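Local coordinates for protein similarities with probable monooxygenase (Photorhabdus luminescens, PDB 4HB9) that binds flavin-adenine dinucleotide and probably works as an FAD-dependent monooxygenase of the aromatic-ring hydroxylase type, at residues A[5-10]-A[160-165]. Residues are numbered along the deposited sequence; the frame is centred on the assembly and turned at random.
Sequences GIIGAG and GADGSN. With FAD (flavin-adenine dinucleotide), chain B; EDO (1,2-ethanediol), chain L.
Just past the parallel pairing of Ile-7 with Gly-160, Ala-161 N donates to Ile-7 O at 2.9 Å, in the carbonyl plane but bent at the hydrogen (134°); it is the one hydrogen bond between 5-10 and 160-165. Side-chain carbons meet alongside. Ile-6 CG2 makes an apolar contact with Ala-161 CB at 3.8 Å, and Asp-162 CB lies 3.8 Å from Ile-7 CG2. That Ile-7 methyl, anti to the backbone N, also reaches the adenine, 3.4 Å from FAD C2A. Around the cofactor, both segments offer backbone atoms: Gly-8 CA comes within 3.3 Å of the ribose atom FAD O4B, Gly-10 CA within 3.2 Å of FAD O5B, and Asp-162 O within 3.1 Å of FAD C8A. A water lies 2.8 Å from Ala-161 O, placed to bridge it to FAD O1P, and accepts a weak bond from Gly-10 N. Asp-162 OD1 bonds Ser-166 OG, and OD2 weakly Val-168 N of helix 167-172. Gly-8 and Gly-10 fit the GxGxxG turn of a Rossmann-type dinucleotide fold, where strand 3-7 passes into helix 11-22. In the parallel sheet, strand 3-7 runs between 26-30 and 157-160; Ile-6 packs on Leu-16 and Ala-17 of helix 11-22, and Asp-162 touches Ala-319 of helix 318-321.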
loop_
_atom_site.group_PDB
_atom_site.type_symbol
_atom_site.label_atom_id
_atom_site.label_comp_id
_atom_site.label_asym_id
_atom_site.label_seq_id
_atom_site.Cartn_x
_atom_site.Cartn_y
_atom_site.Cartn_z
ATOM N N GLY A 5 -9.994 7.960 -18.028
ATOM C CA GLY A 5 -10.263 6.578 -17.657
ATOM C C GLY A 5 -9.171 6.103 -16.732
ATOM O O GLY A 5 -7.986 6.257 -17.051
ATOM N N ILE A 6 -9.577 5.522 -15.597
ATOM C CA ILE A 6 -8.639 5.019 -14.591
ATOM C C ILE A 6 -8.826 3.501 -14.486
ATOM O O ILE A 6 -9.961 3.015 -14.323
ATOM C CB ILE A 6 -8.899 5.645 -13.197
ATOM C CG1 ILE A 6 -8.790 7.166 -13.252
ATOM C CG2 ILE A 6 -7.916 5.061 -12.167
ATOM C CD1 ILE A 6 -9.311 7.893 -12.009
ATOM N N ILE A 7 -7.737 2.749 -14.622
ATOM C CA ILE A 7 -7.775 1.307 -14.365
ATOM C C ILE A 7 -7.412 1.091 -12.897
ATOM O O ILE A 7 -6.290 1.432 -12.477
ATOM C CB ILE A 7 -6.814 0.495 -15.244
ATOM C CG1 ILE A 7 -6.961 0.861 -16.741
ATOM C CG2 ILE A 7 -7.080 -0.982 -15.053
ATOM C CD1 ILE A 7 -8.361 0.807 -17.307
ATOM N N GLY A 8 -8.375 0.561 -12.132
ATOM C CA GLY A 8 -8.170 0.257 -10.716
ATOM C C GLY A 8 -8.863 1.191 -9.742
ATOM O O GLY A 8 -8.550 2.383 -9.672
ATOM N N ALA A 9 -9.811 0.635 -8.991
ATOM C CA ALA A 9 -10.440 1.324 -7.873
ATOM C C ALA A 9 -9.747 0.928 -6.571
ATOM O O ALA A 9 -10.379 0.416 -5.628
ATOM C CB ALA A 9 -11.900 0.999 -7.791
ATOM N N GLY A 10 -8.439 1.150 -6.539
ATOM C CA GLY A 10 -7.642 0.983 -5.322
ATOM C C GLY A 10 -7.481 2.302 -4.606
ATOM O O GLY A 10 -8.234 3.249 -4.817
ATOM N N GLY A 160 -3.131 4.264 -15.392
ATOM C CA GLY A 160 -2.945 2.947 -14.807
ATOM C C GLY A 160 -2.737 3.125 -13.318
ATOM O O GLY A 160 -1.679 3.573 -12.887
ATOM N N ALA A 161 -3.783 2.817 -12.549
ATOM C CA ALA A 161 -3.723 2.775 -11.079
ATOM C C ALA A 161 -3.990 1.346 -10.627
ATOM O O ALA A 161 -4.711 1.093 -9.644
ATOM C CB ALA A 161 -4.733 3.745 -10.492
ATOM N N ASP A 162 -3.398 0.403 -11.368
ATOM C CA ASP A 162 -3.799 -1.002 -11.281
ATOM C C ASP A 162 -2.834 -1.897 -10.509
ATOM O O ASP A 162 -2.845 -3.124 -10.677
ATOM C CB ASP A 162 -4.148 -1.572 -12.675
ATOM C CG ASP A 162 -3.063 -1.308 -13.749
ATOM O OD1 ASP A 162 -2.264 -0.333 -13.650
ATOM O OD2 ASP A 162 -3.049 -2.111 -14.722
ATOM N N GLY A 163 -2.013 -1.298 -9.655
ATOM C CA GLY A 163 -1.264 -2.071 -8.665
ATOM C C GLY A 163 0.091 -2.566 -9.156
ATOM O O GLY A 163 0.493 -2.308 -10.295
ATOM N N SER A 164 0.759 -3.341 -8.306
ATOM C CA SER A 164 2.179 -3.672 -8.503
ATOM C C SER A 164 2.494 -4.420 -9.803
ATOM O O SER A 164 3.553 -4.202 -10.375
ATOM C CB SER A 164 2.716 -4.472 -7.312
ATOM O OG SER A 164 2.661 -3.709 -6.115
ATOM N N ASN A 165 1.589 -5.292 -10.256
ATOM C CA ASN A 165 1.782 -6.032 -11.522
ATOM C C ASN A 165 0.961 -5.429 -12.663
ATOM O O ASN A 165 0.414 -6.145 -13.503
ATOM C CB ASN A 165 1.388 -7.512 -11.363
ATOM C CG ASN A 165 2.090 -8.182 -10.184
ATOM O OD1 ASN A 165 3.284 -7.979 -9.958
ATOM N ND2 ASN A 165 1.345 -8.970 -9.420
HETATM P PA FAD B . -4.074 -0.978 -5.031
HETATM O O1A FAD B . -4.611 -0.229 -3.841
HETATM O O2A FAD B . -3.488 -2.349 -4.993
HETATM O O5B FAD B . -5.194 -0.946 -6.174
HETATM C C5B FAD B . -5.016 -1.581 -7.427
HETATM C C4B FAD B . -6.419 -1.813 -7.953
HETATM O O4B FAD B . -6.334 -2.180 -9.342
HETATM C C3B FAD B . -7.174 -2.936 -7.216
HETATM O O3B FAD B . -8.510 -2.547 -6.894
HETATM C C2B FAD B . -7.138 -4.063 -8.229
HETATM O O2B FAD B . -8.206 -4.988 -8.147
HETATM C C1B FAD B . -7.194 -3.278 -9.548
HETATM N N9A FAD B . -6.703 -3.980 -10.735
HETATM C C8A FAD B . -5.552 -4.693 -10.862
HETATM N N7A FAD B . -5.393 -5.141 -12.141
HETATM C C5A FAD B . -6.472 -4.706 -12.827
HETATM C C6A FAD B . -6.926 -4.849 -14.224
HETATM N N6A FAD B . -6.149 -5.577 -15.059
HETATM N N1A FAD B . -8.097 -4.282 -14.579
HETATM C C2A FAD B . -8.825 -3.556 -13.700
HETATM N N3A FAD B . -8.478 -3.377 -12.410
HETATM C C4A FAD B . -7.316 -3.927 -11.926
HETATM N N1 FAD B . 0.985 1.674 2.714
HETATM C C2 FAD B . 1.149 2.746 3.521
HETATM O O2 FAD B . 1.356 3.914 3.039
HETATM N N3 FAD B . 1.088 2.601 4.858
HETATM C C4 FAD B . 0.924 1.434 5.490
HETATM O O4 FAD B . 0.889 1.389 6.748
HETATM C C4X FAD B . 0.782 0.219 4.683
HETATM N N5 FAD B . 0.595 -1.012 5.240
HETATM C C5X FAD B . 0.478 -2.099 4.444
HETATM C C6 FAD B . 0.313 -3.364 4.997
HETATM C C7 FAD B . 0.181 -4.499 4.195
HETATM C C7M FAD B . -0.000 -5.879 4.799
HETATM C C8 FAD B . 0.230 -4.362 2.729
HETATM C C8M FAD B . 0.078 -5.571 1.832
HETATM C C9 FAD B . 0.395 -3.099 2.169
HETATM C C9A FAD B . 0.521 -1.955 2.957
HETATM N N10 FAD B . 0.692 -0.677 2.381
HETATM C C10 FAD B . 0.833 0.428 3.214
HETATM C "C1'" FAD B . 0.793 -0.473 0.922
HETATM C "C2'" FAD B . -0.536 -0.086 0.275
HETATM O "O2'" FAD B . -1.571 -0.972 0.667
HETATM C "C3'" FAD B . -0.379 -0.131 -1.243
HETATM O "O3'" FAD B . 0.868 0.471 -1.591
HETATM C "C4'" FAD B . -1.505 0.637 -1.920
HETATM O "O4'" FAD B . -2.649 -0.196 -1.931
HETATM C "C5'" FAD B . -1.169 1.022 -3.345
HETATM O "O5'" FAD B . -2.283 1.721 -3.860
HETATM P P FAD B . -2.645 1.504 -5.414
HETATM O O1P FAD B . -3.918 2.294 -5.610
HETATM O O2P FAD B . -1.423 1.796 -6.243
HETATM O O3P FAD B . -2.917 -0.059 -5.658
HETATM C C1 EDO L . -12.261 -3.433 -4.501
HETATM O O1 EDO L . -12.258 -2.253 -5.307
HETATM C C2 EDO L . -11.374 -4.453 -5.181
HETATM O O2 EDO L . -10.003 -4.034 -5.139
HETATM O O HOH W 1 -5.951 2.339 -7.465
#